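Local atomic coordinates of ZYG-9 (Caenorhabditis elegans, PDB entry 2OF3), a protein that organises microtubules and spindle poles in the mitotic and meiotic divisions of the one-cell embryo. Residues Ala65-Leu70 with Leu108-Val113; Arg95-Asn100 with Leu137-Gly142; Thr123-Glu128 with Ser160-Pro165. All coordinates share one frame; numbering follows the deposited sequence.

Contact 1 of 3, residues Ala65-Leu70 with Leu108-Val113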
# COMPACT_ATOMS: atom_id res chain seq x y z
N ALA A 65 -13.99 -9.26 16.56
CA ALA A 65 -14.06 -10.70 16.85
C ALA A 65 -13.57 -11.50 15.66
O ALA A 65 -12.86 -12.51 15.82
CB ALA A 65 -15.51 -11.12 17.21
N ALA A 66 -13.96 -11.06 14.46
CA ALA A 66 -13.48 -11.70 13.25
C ALA A 66 -11.95 -11.52 13.16
O ALA A 66 -11.22 -12.48 12.90
CB ALA A 66 -14.17 -11.11 12.05
N LEU A 67 -11.46 -10.31 13.39
CA LEU A 67 -10.02 -10.04 13.35
C LEU A 67 -9.16 -10.91 14.31
O LEU A 67 -8.06 -11.37 13.94
CB LEU A 67 -9.76 -8.55 13.59
CG LEU A 67 -10.02 -7.65 12.35
CD1 LEU A 67 -10.44 -6.23 12.70
CD2 LEU A 67 -8.83 -7.68 11.34
N ASP A 68 -9.67 -11.12 15.52
CA ASP A 68 -9.03 -11.99 16.49
C ASP A 68 -8.95 -13.45 16.00
O ASP A 68 -7.90 -14.10 16.07
CB ASP A 68 -9.82 -11.89 17.81
CG ASP A 68 -9.27 -12.82 18.89
OD1 ASP A 68 -8.29 -12.41 19.60
OD2 ASP A 68 -9.80 -13.97 19.02
N SER A 69 -10.05 -13.98 15.48
CA SER A 69 -10.04 -15.31 14.91
C SER A 69 -9.05 -15.39 13.76
O SER A 69 -8.39 -16.42 13.58
CB SER A 69 -11.43 -15.67 14.34
OG SER A 69 -12.40 -15.77 15.34
N LEU A 70 -9.01 -14.34 12.93
CA LEU A 70 -8.19 -14.39 11.69
C LEU A 70 -6.71 -14.30 12.07
O LEU A 70 -5.86 -15.05 11.53
CB LEU A 70 -8.62 -13.27 10.69
CG LEU A 70 -9.94 -13.42 9.92
CD1 LEU A 70 -10.31 -12.18 9.18
CD2 LEU A 70 -9.86 -14.58 8.92
N LEU A 108 -4.59 -3.49 10.72
CA LEU A 108 -3.21 -3.38 10.23
C LEU A 108 -2.36 -4.53 10.70
O LEU A 108 -1.45 -4.95 10.00
CB LEU A 108 -2.59 -2.03 10.60
CG LEU A 108 -3.35 -0.88 9.93
CD1 LEU A 108 -2.76 0.37 10.55
CD2 LEU A 108 -3.11 -0.85 8.40
N GLU A 109 -2.67 -5.07 11.88
CA GLU A 109 -1.99 -6.25 12.38
C GLU A 109 -2.29 -7.43 11.51
O GLU A 109 -1.38 -8.21 11.18
CB GLU A 109 -2.45 -6.52 13.80
CG GLU A 109 -2.00 -7.76 14.41
CD GLU A 109 -2.62 -7.93 15.81
OE1 GLU A 109 -3.16 -6.95 16.39
OE2 GLU A 109 -2.55 -9.05 16.34
N LEU A 110 -3.56 -7.58 11.11
CA LEU A 110 -3.89 -8.64 10.12
C LEU A 110 -3.17 -8.43 8.78
O LEU A 110 -2.64 -9.40 8.22
CB LEU A 110 -5.41 -8.81 9.89
CG LEU A 110 -5.81 -9.95 8.95
CD1 LEU A 110 -5.25 -11.33 9.43
CD2 LEU A 110 -7.32 -10.01 8.80
N CYS A 111 -3.14 -7.20 8.26
CA CYS A 111 -2.49 -6.91 6.98
C CYS A 111 -1.02 -7.29 7.07
O CYS A 111 -0.48 -7.90 6.16
CB CYS A 111 -2.60 -5.42 6.60
SG CYS A 111 -4.29 -4.92 6.20
N LYS A 112 -0.37 -6.92 8.18
CA LYS A 112 1.05 -7.25 8.42
C LYS A 112 1.35 -8.76 8.39
O LYS A 112 2.29 -9.21 7.73
CB LYS A 112 1.54 -6.58 9.72
CG LYS A 112 3.01 -6.82 10.12
CD LYS A 112 3.99 -5.90 9.37
CE LYS A 112 5.45 -6.16 9.86
NZ LYS A 112 5.56 -5.75 11.32
N VAL A 113 0.53 -9.53 9.07
CA VAL A 113 0.70 -10.97 9.15
C VAL A 113 0.56 -11.56 7.76
O VAL A 113 1.33 -12.43 7.36
CB VAL A 113 -0.38 -11.52 10.16
CG1 VAL A 113 -0.82 -12.90 9.88
CG2 VAL A 113 0.12 -11.38 11.63
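L67 and L110 mark the closest backbone approach of the two helical segments, with their CA atoms 7.1 Å apart, and both segments run in the same general sense through the body of helices 60-76 and 101-120. The spacing of the touching residues, L67 and L70 against L110, is that of neighbouring turns on one helix face meeting one residue of the other. L110 is the intruding side chain. Its CG lies anti to the backbone N (chi1 -176°), which carries the isopropyl group out toward helix 60-76 and brings CD2 between two leucine ends: L110 CD2 is 3.8 Å from L67 CD2 and 3.7 Å from L70 CD1. The second methyl is also used, since L110 CD1 comes to 4.1 Å from L70 CB. L67 starts less directly. Its CB does not point at the partner helix, and only the end of the branch turns in, so that L67 CD2 also reaches L110 CB at 3.9 Å. L70 points its CB at the partner helix, and its CD1 makes the closest touch. In both pairs the side chains run obliquely past each other. All three leucines are buried, and no hydrogen bond passes between the segments; the 152 Å² buried between the two segments is a modest, purely apolar patch. Helix 85-95 completes the surroundings, with W91 against L67, L88 against L70 and C92 against L110, while A66 packs on helix 49-55. Such leucine-rich packing between roughly parallel helices, here 60-76 and 101-120, is characteristic of the HEAT-repeat solenoid on which TOG domains are built.

Contact 2 of 3, residues Arg95-Asn100 with Leu137-Gly142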
# COMPACT_ATOMS: atom_id res chain seq x y z
N ARG A 95 -12.48 -1.60 5.73
CA ARG A 95 -12.13 -0.99 7.02
C ARG A 95 -11.31 0.26 6.92
O ARG A 95 -11.37 1.07 7.82
CB ARG A 95 -11.40 -1.97 7.94
CG ARG A 95 -12.14 -3.28 8.16
CD ARG A 95 -13.53 -3.03 8.76
NE ARG A 95 -14.44 -3.85 8.00
CZ ARG A 95 -15.50 -3.43 7.34
NH1 ARG A 95 -15.90 -2.20 7.39
NH2 ARG A 95 -16.19 -4.31 6.66
N PHE A 96 -10.59 0.49 5.84
CA PHE A 96 -9.88 1.76 5.65
C PHE A 96 -10.78 2.98 5.45
O PHE A 96 -10.30 4.11 5.56
CB PHE A 96 -8.83 1.67 4.50
CG PHE A 96 -7.72 0.67 4.75
CD1 PHE A 96 -7.46 0.20 6.04
CD2 PHE A 96 -6.95 0.19 3.70
CE1 PHE A 96 -6.44 -0.76 6.29
CE2 PHE A 96 -5.92 -0.76 3.91
CZ PHE A 96 -5.66 -1.24 5.23
N PHE A 97 -12.06 2.77 5.17
CA PHE A 97 -12.97 3.89 4.91
C PHE A 97 -13.77 4.34 6.17
O PHE A 97 -14.32 5.44 6.22
CB PHE A 97 -13.88 3.53 3.73
CG PHE A 97 -13.16 3.63 2.42
CD1 PHE A 97 -13.19 4.82 1.70
CD2 PHE A 97 -12.40 2.58 1.93
CE1 PHE A 97 -12.50 4.97 0.51
CE2 PHE A 97 -11.71 2.69 0.71
CZ PHE A 97 -11.76 3.90 -0.01
N GLU A 98 -13.79 3.49 7.18
CA GLU A 98 -14.36 3.82 8.46
C GLU A 98 -13.37 4.55 9.38
O GLU A 98 -12.15 4.41 9.24
CB GLU A 98 -14.79 2.52 9.07
CG GLU A 98 -15.89 1.97 8.23
CD GLU A 98 -16.04 0.48 8.31
OE1 GLU A 98 -15.35 -0.15 9.16
OE2 GLU A 98 -16.84 -0.04 7.50
N THR A 99 -13.88 5.34 10.30
CA THR A 99 -13.03 5.99 11.31
C THR A 99 -13.35 5.27 12.62
O THR A 99 -14.47 5.35 13.14
CB THR A 99 -13.37 7.47 11.48
OG1 THR A 99 -14.70 7.57 11.99
CG2 THR A 99 -13.30 8.23 10.12
N ASN A 100 -12.38 4.51 13.11
CA ASN A 100 -12.52 3.75 14.31
C ASN A 100 -11.12 3.23 14.54
O ASN A 100 -10.72 2.24 13.93
CB ASN A 100 -13.54 2.62 14.13
CG ASN A 100 -13.44 1.55 15.23
OD1 ASN A 100 -12.74 1.69 16.23
ND2 ASN A 100 -14.14 0.45 15.00
N LEU A 137 -4.23 1.03 1.00
CA LEU A 137 -3.32 1.07 2.16
C LEU A 137 -2.63 2.42 2.20
O LEU A 137 -2.39 2.96 3.31
CB LEU A 137 -2.28 -0.04 2.11
CG LEU A 137 -1.19 -0.02 3.20
CD1 LEU A 137 -1.75 -0.53 4.55
CD2 LEU A 137 -0.07 -0.88 2.72
N LEU A 138 -2.30 2.96 1.03
CA LEU A 138 -1.64 4.27 0.96
C LEU A 138 -2.49 5.44 1.46
O LEU A 138 -1.93 6.46 1.92
CB LEU A 138 -1.05 4.54 -0.45
CG LEU A 138 0.06 3.59 -0.86
CD1 LEU A 138 0.47 3.93 -2.27
CD2 LEU A 138 1.25 3.65 0.08
N LEU A 139 -3.81 5.29 1.46
CA LEU A 139 -4.65 6.28 2.11
C LEU A 139 -4.31 6.45 3.61
O LEU A 139 -4.39 7.56 4.16
CB LEU A 139 -6.14 5.92 1.97
CG LEU A 139 -6.72 5.89 0.54
CD1 LEU A 139 -8.21 5.36 0.55
CD2 LEU A 139 -6.60 7.27 -0.15
N LYS A 140 -3.92 5.36 4.26
CA LYS A 140 -3.77 5.31 5.69
C LYS A 140 -2.42 5.86 6.07
O LYS A 140 -2.16 6.10 7.28
CB LYS A 140 -3.89 3.85 6.15
CG LYS A 140 -5.30 3.27 5.92
CD LYS A 140 -6.36 3.90 6.78
CE LYS A 140 -7.15 4.90 5.94
NZ LYS A 140 -8.07 5.68 6.83
N THR A 141 -1.54 6.06 5.08
CA THR A 141 -0.33 6.87 5.30
C THR A 141 -0.68 8.30 5.72
O THR A 141 0.16 9.00 6.29
CB THR A 141 0.67 6.91 4.11
OG1 THR A 141 0.12 7.64 2.99
CG2 THR A 141 1.09 5.50 3.69
N GLY A 142 -1.91 8.75 5.47
CA GLY A 142 -2.29 10.08 5.91
C GLY A 142 -2.96 10.10 7.28
O GLY A 142 -3.65 11.05 7.60
O HOH W 1 -9.81 3.84 8.81
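K140 lies across one face of the F96 ring and then turns to bond the backbone of the same residue. The evidence for the first half is a CH-pi contact: K140 CG sits 3.9 Å from the F96 ring centroid and only 20° off the ring normal, displaced toward the rim, with its nearest ring carbon at CG. Two bends follow in the lysine chain, at chi2 and chi3 (102°), so the methylene run passes over F96 CD1 and CB instead of extending away from the ring. They deliver K140 NZ to F96 O at 3.0 Å, in the carbonyl plane on a lone pair, with a C=O...N angle of 144°. The ammonium group also pairs with E143 and donates to a water at 3.2 Å from K140 NZ, so several partners fix its position. In the all-helical TOG solenoid, segment 95-100, which joins helix 85-95 to helix 101-120, packs against the end of helix 127-139 and the residues that follow it. The F96 ring meets L137 obliquely. F96 CE2 approaches the backbone, 3.6 Å from L137 CA, while F96 CZ lies 4.0 Å from L137 CD1. L104, V107 and L108 of helix 101-120 pack on F96 as well, which places the ring in the interior. F97 is directed differently: its CB points away from segment 137-142, yet the ring end returns to it, F97 CZ lying 3.9 Å from L139 CD1 in an oblique approach. Beyond L139, the turn is held by T141, whose OG1 bonds L138 O at 2.6 Å; that carbonyl oxygen also accepts from T141 N.

Contact 3 of 3, residues Thr123-Glu128 with Ser160-Pro165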
# COMPACT_ATOMS: atom_id res chain seq x y z
N THR A 123 5.20 -16.44 -2.01
CA THR A 123 3.97 -16.57 -2.77
C THR A 123 3.88 -15.41 -3.76
O THR A 123 4.03 -14.25 -3.35
CB THR A 123 2.76 -16.60 -1.83
OG1 THR A 123 2.82 -17.81 -1.06
CG2 THR A 123 1.45 -16.59 -2.61
N PRO A 124 3.66 -15.71 -5.06
CA PRO A 124 3.55 -14.56 -5.98
C PRO A 124 2.27 -13.74 -5.71
O PRO A 124 1.21 -14.30 -5.38
CB PRO A 124 3.51 -15.20 -7.36
CG PRO A 124 3.74 -16.66 -7.17
CD PRO A 124 3.47 -17.01 -5.74
N MET A 125 2.36 -12.41 -5.83
CA MET A 125 1.19 -11.54 -5.74
C MET A 125 0.92 -11.04 -7.17
O MET A 125 1.81 -10.42 -7.74
CB MET A 125 1.48 -10.34 -4.83
CG MET A 125 1.20 -10.51 -3.39
SD MET A 125 1.32 -8.95 -2.50
CE MET A 125 -0.34 -8.42 -2.35
N SER A 126 -0.26 -11.33 -7.74
CA SER A 126 -0.62 -10.89 -9.07
C SER A 126 -0.77 -9.38 -9.12
O SER A 126 -0.94 -8.72 -8.09
CB SER A 126 -1.94 -11.56 -9.49
OG SER A 126 -3.03 -11.16 -8.62
N GLN A 127 -0.75 -8.80 -10.31
CA GLN A 127 -0.95 -7.38 -10.46
C GLN A 127 -2.33 -6.98 -9.89
O GLN A 127 -2.48 -5.92 -9.25
CB GLN A 127 -0.86 -7.07 -11.95
CG GLN A 127 -1.05 -5.63 -12.34
CD GLN A 127 -0.33 -5.28 -13.71
OE1 GLN A 127 -0.30 -6.11 -14.65
NE2 GLN A 127 0.25 -4.05 -13.80
N GLU A 128 -3.32 -7.86 -10.09
CA GLU A 128 -4.66 -7.65 -9.60
C GLU A 128 -4.72 -7.56 -8.08
O GLU A 128 -5.40 -6.70 -7.57
CB GLU A 128 -5.60 -8.78 -10.07
CG GLU A 128 -5.90 -8.77 -11.61
CD GLU A 128 -4.77 -9.31 -12.46
OE1 GLU A 128 -3.81 -9.99 -11.97
OE2 GLU A 128 -4.81 -9.03 -13.66
N SER A 160 7.09 -3.86 -0.49
CA SER A 160 8.18 -3.41 -1.37
C SER A 160 9.10 -4.58 -1.64
O SER A 160 9.64 -4.67 -2.73
CB SER A 160 9.01 -2.29 -0.70
OG SER A 160 8.27 -1.11 -0.44
N ASP A 161 9.31 -5.46 -0.67
CA ASP A 161 10.11 -6.65 -0.90
C ASP A 161 9.43 -7.64 -1.81
O ASP A 161 10.09 -8.21 -2.64
CB ASP A 161 10.46 -7.39 0.39
CG ASP A 161 11.53 -6.67 1.22
OD1 ASP A 161 12.30 -5.84 0.65
OD2 ASP A 161 11.62 -6.95 2.45
N VAL A 162 8.13 -7.86 -1.64
CA VAL A 162 7.35 -8.79 -2.46
C VAL A 162 7.17 -8.25 -3.89
O VAL A 162 7.46 -8.98 -4.88
CB VAL A 162 5.95 -9.01 -1.84
CG1 VAL A 162 5.11 -9.85 -2.75
CG2 VAL A 162 6.06 -9.65 -0.45
N VAL A 163 6.73 -6.97 -3.99
CA VAL A 163 6.30 -6.34 -5.25
C VAL A 163 7.49 -5.75 -6.01
O VAL A 163 7.54 -5.84 -7.25
CB VAL A 163 5.14 -5.28 -4.99
CG1 VAL A 163 4.69 -4.57 -6.25
CG2 VAL A 163 3.87 -5.94 -4.35
N GLY A 164 8.43 -5.12 -5.29
CA GLY A 164 9.58 -4.48 -5.89
C GLY A 164 9.32 -3.01 -6.19
O GLY A 164 8.19 -2.63 -6.50
N PRO A 165 10.37 -2.17 -6.10
CA PRO A 165 10.25 -0.76 -6.40
C PRO A 165 9.67 -0.37 -7.73
O PRO A 165 8.89 0.60 -7.81
CB PRO A 165 11.68 -0.27 -6.28
CG PRO A 165 12.15 -1.05 -5.13
CD PRO A 165 11.70 -2.46 -5.54
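M125 and V163 are the residues of closest backbone approach, 7.3 Å between CA atoms, where an extended lead-in to helix 127-139 passes the C-terminal end of helix 146-163. This joins two consecutive long helices of the TOG domain's HEAT-like solenoid, at the place where one begins and the other ends. M125 has extended backbone angles, as do T123, P124 and S126; helical geometry starts at Q127, with S126 as the N-cap, its side chain capping a backbone N further along. On the other side, the helix closes at V163. G164 leaves it with a positive phi of 92°, and G164 N still bonds S160 O at 2.9 Å. G164 is in turn the N-cap of helix 165-174, so the break between the two helices is very short.

The contact itself is apolar and small, 117 Å² in all, with no hydrogen bond between the segments. M125 directs CB toward helix 146-163 and sends its chain past V162 at about a right angle, so thioether and CG both lie beside one methyl branch. I118 of helix 101-120 touches both M125 and V162, and V130 touches both M125 and V163, which extends the apolar patch to helix 101-120 and along helix 127-139. V162 presents CG1, the branch anti to its backbone N (chi1 175°). V162 CG1 is met twice by the methionine, at 3.9 Å from M125 SD and 4.0 Å from M125 CG, whereas V163 CG2 stays at 4.4 Å from M125 SD.

The three contacts lie between residues 65 and 165 of the chain, all within its TOG domain, in an all-helical chain without strands. Contacts 1 and 2 have centres 15 Å apart and touch directly: F96 of contact 2 meets L108, at 3.9 Å from F96 CE1 to L108 CD2, and C111. Contact 3 lies about 21 Å from either centre, its nearest atoms about 9 Å from contact 1 and about 8 Å from contact 2. Contacts 2 and 3 share helix 127-139 and sit on opposite sides of the chain's centre. Along the sequence, contact 2 interleaves with each of the others, whereas contact 1 closes before contact 3 opens, consistent with solenoid stacking.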